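Long-range contacts in beta-fructofuranosidase (Bifidobacterium adolescentis, PDB 6NOB), which probably hydrolyses terminal beta-D-fructofuranosyl residues from sugars such as sucrose, as a glycoside hydrolase of family 32: residues 90-96 and 124-128; 454-460 and 604-608; 471-476 and 590-595. All coordinates share one frame; numbering follows the deposited sequence.

Interaction 1: 90-96 and 124-128; sequences VRYVNMN and PFARW
Tyr92 and Phe125 mark the closest backbone approach, with their CA atoms 7.4 Å apart, and the touching parts run 44° apart in direction. The two side chains run antiparallel alongside one another. Tyr92 CB sits over the middle of the Phe125 ring, 3.8 Å from its centroid. In return, Phe125 CB lies over one face of the Tyr92 ring, nearer its rim. The rings are tilted by 43°, so they form neither a stack nor an edge-to-face pair. Their closest atoms are Tyr92 CD1 and Phe125 CD2, 3.4 Å apart. Val90 CG2 reaches the edge of the Phe125 ring, 4.2 Å from CE2. Ile111 packs on both rings, and Phe76 meets Tyr92 edge-to-face.

The polar end is built differently. Arg127 bends at chi2 and chi3, which folds its guanidinium over Ala126 CB. Asn96 ND2 lies over a face of that guanidinium, 3.4 Å from Arg127 NH1. Both atoms are donors, so this is packing only. Arg127 is held by a salt bridge to Asp99 and a bond to the carbonyl of Arg75. Asn96 OD1 accepts from Ser98 N and Arg75 NH1. Asn94 OD1 accepts from Asn96 N, an Asx turn.

The contact joins the N-terminal beta domain to the start of strand 127-138. Trp128 there begins the WMNDPNG signature, which in family 32 relatives carries the nucleophilic aspartate of the five-bladed propeller.

Interaction 2: 454-460 and 604-608; sequences FTDFPEM and SMLFQ
Leu606 is wedged between Phe454, Asp456, Pro458 and Met460, the tight part of the contact. Its CD2 packs on Phe454 CB at 3.7 Å. Its CD1 lies 3.5 Å from Asp456 OD1, the leucine branch meeting the carboxylate side chain crosswise. Pro458 CB rests on Leu606 O at 3.5 Å. Two residues earlier on the strand, Ser604 OG lies in plane at the edge of the Phe454 ring, 3.1 Å from CE1. That hydroxyl is hydrogen-bonded to Asp430 and Arg476.

Met460 closes the other end. A bend at chi2 (-72°) swings its sulfur to the backbone of Gln608. There Gln608 N points almost straight at Met460 SD, 3.3 Å away, in a weak hydrogen bond. The methyl CE touches Phe607 CD2 at 3.6 Å, and Met460 SD stands obliquely to that ring in a Met-aromatic contact. The turn carrying Met460 is tied from within, since Asp456 OD1 accepts from Met460 N through its syn lone pair at 2.6 Å.

The looser side is bridged by water. One water donates to Thr455 O and accepts from Leu606 N. A second donates to both Met460 O and Gln608 OE1, 2.8 Å from the latter, where Gln608 is partly exposed.

The direct bonding across this contact is thus slight. Loop and outermost strand 601-606 fit mainly by van der Waals packing, with two waters linking polar atoms between them.

Interaction 3: 471-476 and 590-595; sequences MMSLPR and NVVEVF
Arg476 and Glu593 form a buried salt bridge between two segments that run nearly the same way, 13° apart. From CB, with CG anti to the carbonyl carbon (chi1 -63°), the chain runs extended to NE. CG passes Phe595 CZ at 4.2 Å. CD lies in the plane of the Phe595 ring, at its edge, 3.9 Å from CE2. NE is 3.6 Å from Phe595 CZ and also donates to a water at 2.7 Å. The ring edge meets a guanidinium face, the planes being nearly perpendicular. At the tip, Arg476 NH2 donates to Glu593 OE1 at 2.8 Å, almost straight (177°) and onto the anti lone pair. NH1 has a second carboxylate, Asp430, and Tyr435 adds a cation-pi contact.

The same water donates to Leu474 O and Glu593 OE1. Glu593 OE2 offers its syn lone pair to Leu474 N, 3.2 Å away, and also bonds to His121. A leucine at Arg476 would probably leave the carboxylates of Glu593 and Asp430 without their shared positive partner and the bridging water with one bond fewer.

At the far end no charge is involved. Met471 SD packs on Val591 CG1 at 3.6 Å, and its CE reaches Asn590 OD1.

Strand 468-481 belongs to the propeller and strand 591-596 to the C-terminal beta-sandwich. The ion pair lies where they meet, within the propeller-plus-sandwich architecture of family 32.

Overall arrangement
Interactions 2 and 3 share one interface between propeller and C-terminal sandwich, their centres about 11 Å apart. Probable backbone bonds join them: Phe454 N to Met471 O at 2.9 Å, and Phe607 N to Asn590 O at 3.0 Å. Interaction 3 is nested inside the chain loop closed by interaction 2. Interaction 1 lies at the N-terminal domain junction. Its centre is about 23 Å from each, though nearest atoms come within about 5 Å of interaction 2 and 6 Å of interaction 3. It enters strand 127-138, neighbour of 468-481, whose motif supplies the nucleophile in relatives; interactions 2 and 3 join domains, with no catalytic residue assigned. A 1,2-ethanediol, probably from the crystallisation liquor, lies about 4 Å from the Phe125 side chain.

Interaction 1: 90-96 and 124-128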
# COMPACT_ATOMS: atom_id res chain seq x y z
N VAL A 90 -0.98 20.30 4.53
CA VAL A 90 0.23 21.00 4.10
C VAL A 90 0.05 21.47 2.66
O VAL A 90 -0.87 21.03 1.96
CB VAL A 90 1.47 20.09 4.22
CG1 VAL A 90 1.69 19.67 5.67
CG2 VAL A 90 1.35 18.88 3.31
N ARG A 91 0.91 22.38 2.22
CA ARG A 91 0.94 22.84 0.84
C ARG A 91 2.33 22.59 0.28
O ARG A 91 3.33 23.04 0.86
CB ARG A 91 0.58 24.32 0.72
CG ARG A 91 -0.83 24.65 1.16
CD ARG A 91 -1.88 23.88 0.38
NE ARG A 91 -3.23 24.37 0.64
CZ ARG A 91 -3.99 23.97 1.65
N TYR A 92 2.40 21.86 -0.83
CA TYR A 92 3.68 21.44 -1.38
C TYR A 92 4.52 22.64 -1.81
O TYR A 92 3.99 23.63 -2.33
CB TYR A 92 3.47 20.50 -2.56
CG TYR A 92 4.74 19.85 -3.05
CD1 TYR A 92 5.36 18.86 -2.30
CD2 TYR A 92 5.32 20.23 -4.25
CE1 TYR A 92 6.53 18.26 -2.74
CE2 TYR A 92 6.48 19.63 -4.70
CZ TYR A 92 7.08 18.65 -3.94
OH TYR A 92 8.24 18.06 -4.38
N VAL A 93 5.82 22.55 -1.58
CA VAL A 93 6.80 23.54 -2.02
C VAL A 93 7.81 22.84 -2.91
O VAL A 93 8.41 21.84 -2.51
CB VAL A 93 7.49 24.23 -0.83
CG1 VAL A 93 8.64 25.10 -1.31
CG2 VAL A 93 6.48 25.06 -0.04
N ASN A 94 8.00 23.36 -4.12
CA ASN A 94 8.88 22.75 -5.12
C ASN A 94 10.20 23.52 -5.14
O ASN A 94 10.29 24.61 -5.70
CB ASN A 94 8.22 22.76 -6.49
CG ASN A 94 9.18 22.37 -7.61
OD1 ASN A 94 10.13 21.61 -7.40
ND2 ASN A 94 8.94 22.91 -8.80
N MET A 95 11.23 22.93 -4.52
CA MET A 95 12.58 23.45 -4.61
C MET A 95 13.52 22.45 -5.28
O MET A 95 14.74 22.53 -5.11
CB MET A 95 13.11 23.83 -3.22
CG MET A 95 14.10 24.98 -3.25
SD MET A 95 14.53 25.58 -1.60
CE MET A 95 15.81 26.77 -2.03
N ASN A 96 12.96 21.51 -6.03
CA ASN A 96 13.75 20.52 -6.74
C ASN A 96 14.14 21.06 -8.11
O ASN A 96 13.25 21.29 -8.94
CB ASN A 96 12.97 19.22 -6.89
CG ASN A 96 13.86 18.04 -7.23
OD1 ASN A 96 14.93 18.19 -7.82
ND2 ASN A 96 13.41 16.84 -6.87
N PRO A 124 1.29 10.28 -3.54
CA PRO A 124 1.96 11.44 -2.95
C PRO A 124 2.18 12.51 -4.01
O PRO A 124 1.98 12.30 -5.21
CB PRO A 124 3.28 10.87 -2.44
CG PRO A 124 3.54 9.69 -3.32
CD PRO A 124 2.18 9.11 -3.63
N PHE A 125 2.60 13.70 -3.54
CA PHE A 125 2.92 14.79 -4.46
C PHE A 125 3.90 14.33 -5.52
O PHE A 125 3.70 14.56 -6.72
CB PHE A 125 3.49 15.98 -3.69
CG PHE A 125 2.53 16.61 -2.73
CD1 PHE A 125 1.29 17.06 -3.17
CD2 PHE A 125 2.86 16.78 -1.40
CE1 PHE A 125 0.41 17.65 -2.29
CE2 PHE A 125 1.98 17.37 -0.51
CZ PHE A 125 0.75 17.81 -0.96
N ALA A 126 4.98 13.67 -5.10
CA ALA A 126 6.01 13.16 -5.99
C ALA A 126 6.82 12.13 -5.20
O ALA A 126 6.46 11.76 -4.08
CB ALA A 126 6.89 14.30 -6.51
N ARG A 127 7.92 11.66 -5.80
CA ARG A 127 8.84 10.71 -5.18
C ARG A 127 8.17 9.35 -4.96
O ARG A 127 7.18 9.03 -5.62
CB ARG A 127 9.39 11.27 -3.87
CG ARG A 127 9.85 12.73 -3.94
CD ARG A 127 11.10 12.92 -4.82
NE ARG A 127 10.77 13.17 -6.22
CZ ARG A 127 10.48 14.37 -6.72
NH1 ARG A 127 10.47 15.43 -5.94
NH2 ARG A 127 10.20 14.50 -8.01
N TRP A 128 8.71 8.55 -4.04
CA TRP A 128 8.37 7.14 -3.92
C TRP A 128 7.46 6.87 -2.73
O TRP A 128 7.63 7.46 -1.66
CB TRP A 128 9.64 6.29 -3.78
CG TRP A 128 9.40 4.88 -3.32
CD1 TRP A 128 9.21 4.45 -2.03
CD2 TRP A 128 9.36 3.70 -4.13
NE1 TRP A 128 9.03 3.09 -2.00
CE2 TRP A 128 9.13 2.60 -3.28
CE3 TRP A 128 9.50 3.46 -5.51
CZ2 TRP A 128 9.02 1.29 -3.75
CZ3 TRP A 128 9.39 2.16 -5.97
CH2 TRP A 128 9.16 1.09 -5.09

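Interaction 2: 454-460 and 604-608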
# COMPACT_ATOMS: atom_id res chain seq x y z
N PHE A 454 -0.11 -0.53 -5.18
CA PHE A 454 0.14 -1.03 -6.53
C PHE A 454 1.62 -0.85 -6.85
O PHE A 454 2.07 0.26 -7.18
CB PHE A 454 -0.75 -0.31 -7.54
CG PHE A 454 -2.14 -0.87 -7.61
CD1 PHE A 454 -2.35 -2.20 -7.93
CD2 PHE A 454 -3.24 -0.06 -7.34
CE1 PHE A 454 -3.63 -2.72 -7.99
CE2 PHE A 454 -4.52 -0.58 -7.39
CZ PHE A 454 -4.72 -1.91 -7.72
N THR A 455 2.38 -1.93 -6.75
CA THR A 455 3.77 -1.94 -7.16
C THR A 455 3.86 -2.25 -8.65
O THR A 455 2.99 -2.92 -9.22
CB THR A 455 4.58 -2.96 -6.35
OG1 THR A 455 5.96 -2.91 -6.75
CG2 THR A 455 4.05 -4.37 -6.54
N ASP A 456 4.92 -1.74 -9.28
CA ASP A 456 5.00 -1.71 -10.74
C ASP A 456 5.64 -2.98 -11.31
O ASP A 456 6.69 -2.95 -11.95
CB ASP A 456 5.75 -0.46 -11.20
CG ASP A 456 5.67 -0.26 -12.70
OD1 ASP A 456 4.68 -0.72 -13.31
OD2 ASP A 456 6.61 0.35 -13.27
N PHE A 457 4.98 -4.11 -11.07
CA PHE A 457 5.38 -5.33 -11.76
C PHE A 457 5.09 -5.27 -13.26
O PHE A 457 5.88 -5.79 -14.05
CB PHE A 457 4.69 -6.55 -11.13
CG PHE A 457 5.15 -6.85 -9.73
CD1 PHE A 457 6.41 -6.47 -9.30
CD2 PHE A 457 4.32 -7.51 -8.84
CE1 PHE A 457 6.84 -6.75 -8.01
CE2 PHE A 457 4.73 -7.79 -7.55
CZ PHE A 457 5.99 -7.41 -7.13
N PRO A 458 3.98 -4.65 -13.71
CA PRO A 458 3.78 -4.49 -15.16
C PRO A 458 4.78 -3.56 -15.85
O PRO A 458 4.70 -3.40 -17.07
CB PRO A 458 2.36 -3.91 -15.26
CG PRO A 458 1.69 -4.37 -14.01
CD PRO A 458 2.75 -4.33 -12.97
N GLU A 459 5.70 -2.94 -15.11
CA GLU A 459 6.72 -2.06 -15.67
C GLU A 459 6.08 -0.92 -16.47
O GLU A 459 6.49 -0.61 -17.60
CB GLU A 459 7.71 -2.85 -16.53
CG GLU A 459 8.24 -4.09 -15.85
CD GLU A 459 9.39 -4.73 -16.61
OE1 GLU A 459 9.77 -4.21 -17.69
OE2 GLU A 459 9.93 -5.74 -16.11
N MET A 460 5.07 -0.29 -15.88
CA MET A 460 4.36 0.81 -16.52
C MET A 460 4.87 2.18 -16.10
O MET A 460 4.44 3.18 -16.67
CB MET A 460 2.86 0.71 -16.23
CG MET A 460 2.15 -0.36 -17.04
SD MET A 460 1.99 0.11 -18.77
CE MET A 460 1.43 -1.44 -19.49
N SER A 604 -6.67 -6.66 -10.53
CA SER A 604 -6.22 -5.30 -10.77
C SER A 604 -4.74 -5.30 -11.11
O SER A 604 -4.00 -6.23 -10.76
CB SER A 604 -6.50 -4.41 -9.56
OG SER A 604 -5.84 -4.90 -8.41
N MET A 605 -4.31 -4.23 -11.79
CA MET A 605 -2.92 -4.05 -12.19
C MET A 605 -2.75 -2.67 -12.79
O MET A 605 -3.71 -2.05 -13.25
CB MET A 605 -2.47 -5.12 -13.19
CG MET A 605 -3.06 -4.95 -14.58
SD MET A 605 -2.59 -6.27 -15.71
CE MET A 605 -3.35 -7.68 -14.91
N LEU A 606 -1.50 -2.20 -12.80
CA LEU A 606 -1.16 -0.97 -13.50
C LEU A 606 -1.20 -1.19 -15.00
O LEU A 606 -0.71 -2.21 -15.51
CB LEU A 606 0.22 -0.48 -13.08
CG LEU A 606 0.46 -0.18 -11.60
CD1 LEU A 606 1.89 0.32 -11.40
CD2 LEU A 606 -0.55 0.83 -11.08
N PHE A 607 -1.77 -0.23 -15.72
CA PHE A 607 -1.76 -0.27 -17.19
C PHE A 607 -1.95 1.15 -17.69
O PHE A 607 -3.05 1.70 -17.59
CB PHE A 607 -2.85 -1.19 -17.72
CG PHE A 607 -2.86 -1.29 -19.22
CD1 PHE A 607 -3.62 -0.43 -19.99
CD2 PHE A 607 -2.08 -2.24 -19.87
CE1 PHE A 607 -3.62 -0.51 -21.37
CE2 PHE A 607 -2.07 -2.33 -21.24
CZ PHE A 607 -2.84 -1.47 -22.00
N GLN A 608 -0.89 1.73 -18.26
CA GLN A 608 -0.92 3.11 -18.72
C GLN A 608 -1.73 3.21 -20.01
O GLN A 608 -1.24 2.87 -21.10
CB GLN A 608 0.50 3.64 -18.93
CG GLN A 608 0.56 5.10 -19.33
CD GLN A 608 -0.05 6.01 -18.27
OE1 GLN A 608 0.48 6.12 -17.17
NE2 GLN A 608 -1.15 6.66 -18.62
O HOH W 1 0.39 -3.55 -10.85
O HOH W 2 2.10 4.49 -15.50

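Interaction 3: 471-476 and 590-595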
# COMPACT_ATOMS: atom_id res chain seq x y z
N MET A 471 0.94 4.13 -5.91
CA MET A 471 -0.43 4.53 -5.64
C MET A 471 -1.08 3.46 -4.78
O MET A 471 -0.62 2.32 -4.71
CB MET A 471 -1.23 4.76 -6.93
CG MET A 471 -1.84 3.50 -7.52
SD MET A 471 -2.89 3.85 -8.94
CE MET A 471 -1.67 4.37 -10.15
N MET A 472 -2.15 3.85 -4.09
CA MET A 472 -2.94 2.92 -3.32
C MET A 472 -4.15 2.46 -4.13
O MET A 472 -4.63 3.17 -5.02
CB MET A 472 -3.40 3.54 -2.00
CG MET A 472 -2.27 4.07 -1.15
SD MET A 472 -1.19 2.76 -0.56
CE MET A 472 -0.13 3.69 0.54
N SER A 473 -4.61 1.26 -3.82
CA SER A 473 -5.85 0.76 -4.38
C SER A 473 -7.03 1.61 -3.92
O SER A 473 -6.91 2.45 -3.02
CB SER A 473 -6.04 -0.70 -3.98
OG SER A 473 -6.40 -0.80 -2.61
N LEU A 474 -8.17 1.41 -4.56
CA LEU A 474 -9.37 1.99 -3.97
C LEU A 474 -9.81 1.13 -2.79
O LEU A 474 -9.71 -0.10 -2.85
CB LEU A 474 -10.49 2.09 -5.01
CG LEU A 474 -10.27 3.13 -6.12
CD1 LEU A 474 -11.31 2.98 -7.23
CD2 LEU A 474 -10.29 4.54 -5.56
N PRO A 475 -10.26 1.74 -1.70
CA PRO A 475 -10.54 0.96 -0.48
C PRO A 475 -11.63 -0.08 -0.71
O PRO A 475 -12.70 0.22 -1.26
CB PRO A 475 -10.98 2.03 0.53
CG PRO A 475 -11.36 3.22 -0.28
CD PRO A 475 -10.49 3.18 -1.50
N ARG A 476 -11.35 -1.31 -0.29
CA ARG A 476 -12.25 -2.43 -0.49
C ARG A 476 -12.83 -2.90 0.85
O ARG A 476 -12.12 -2.96 1.86
CB ARG A 476 -11.53 -3.60 -1.18
CG ARG A 476 -11.04 -3.26 -2.57
CD ARG A 476 -10.16 -4.36 -3.14
NE ARG A 476 -9.47 -3.92 -4.35
CZ ARG A 476 -8.65 -4.68 -5.06
NH1 ARG A 476 -8.42 -5.93 -4.70
NH2 ARG A 476 -8.05 -4.19 -6.14
N ASN A 590 -4.41 5.08 -15.60
CA ASN A 590 -3.26 4.19 -15.70
C ASN A 590 -3.34 3.00 -14.75
O ASN A 590 -2.30 2.44 -14.39
CB ASN A 590 -1.95 4.96 -15.44
CG ASN A 590 -1.87 5.54 -14.04
OD1 ASN A 590 -2.80 5.42 -13.24
ND2 ASN A 590 -0.74 6.17 -13.73
N VAL A 591 -4.54 2.60 -14.34
CA VAL A 591 -4.70 1.45 -13.45
C VAL A 591 -6.12 0.94 -13.61
O VAL A 591 -7.07 1.72 -13.78
CB VAL A 591 -4.38 1.83 -11.98
CG1 VAL A 591 -5.29 2.95 -11.50
CG2 VAL A 591 -4.48 0.61 -11.07
N VAL A 592 -6.27 -0.39 -13.58
CA VAL A 592 -7.56 -1.04 -13.69
C VAL A 592 -7.81 -1.83 -12.42
O VAL A 592 -6.88 -2.35 -11.79
CB VAL A 592 -7.65 -1.95 -14.94
CG1 VAL A 592 -6.85 -3.23 -14.74
CG2 VAL A 592 -9.10 -2.28 -15.27
N GLU A 593 -9.08 -1.89 -12.00
CA GLU A 593 -9.51 -2.74 -10.90
C GLU A 593 -10.84 -3.36 -11.30
O GLU A 593 -11.80 -2.63 -11.60
CB GLU A 593 -9.63 -1.96 -9.59
CG GLU A 593 -8.35 -1.25 -9.17
CD GLU A 593 -8.39 -0.72 -7.76
OE1 GLU A 593 -8.46 -1.54 -6.82
OE2 GLU A 593 -8.36 0.52 -7.58
N VAL A 594 -10.91 -4.69 -11.31
CA VAL A 594 -12.05 -5.42 -11.82
C VAL A 594 -12.62 -6.29 -10.71
O VAL A 594 -11.88 -6.96 -9.99
CB VAL A 594 -11.66 -6.29 -13.03
CG1 VAL A 594 -12.84 -7.10 -13.52
CG2 VAL A 594 -11.10 -5.42 -14.15
N PHE A 595 -13.95 -6.27 -10.57
CA PHE A 595 -14.65 -7.07 -9.58
C PHE A 595 -15.70 -7.92 -10.28
O PHE A 595 -16.52 -7.39 -11.04
CB PHE A 595 -15.28 -6.17 -8.51
CG PHE A 595 -14.28 -5.31 -7.80
CD1 PHE A 595 -13.93 -4.06 -8.29
CD2 PHE A 595 -13.64 -5.77 -6.66
CE1 PHE A 595 -12.99 -3.28 -7.65
CE2 PHE A 595 -12.70 -5.00 -6.01
CZ PHE A 595 -12.37 -3.75 -6.51
O HOH W 3 -10.31 -1.45 -5.13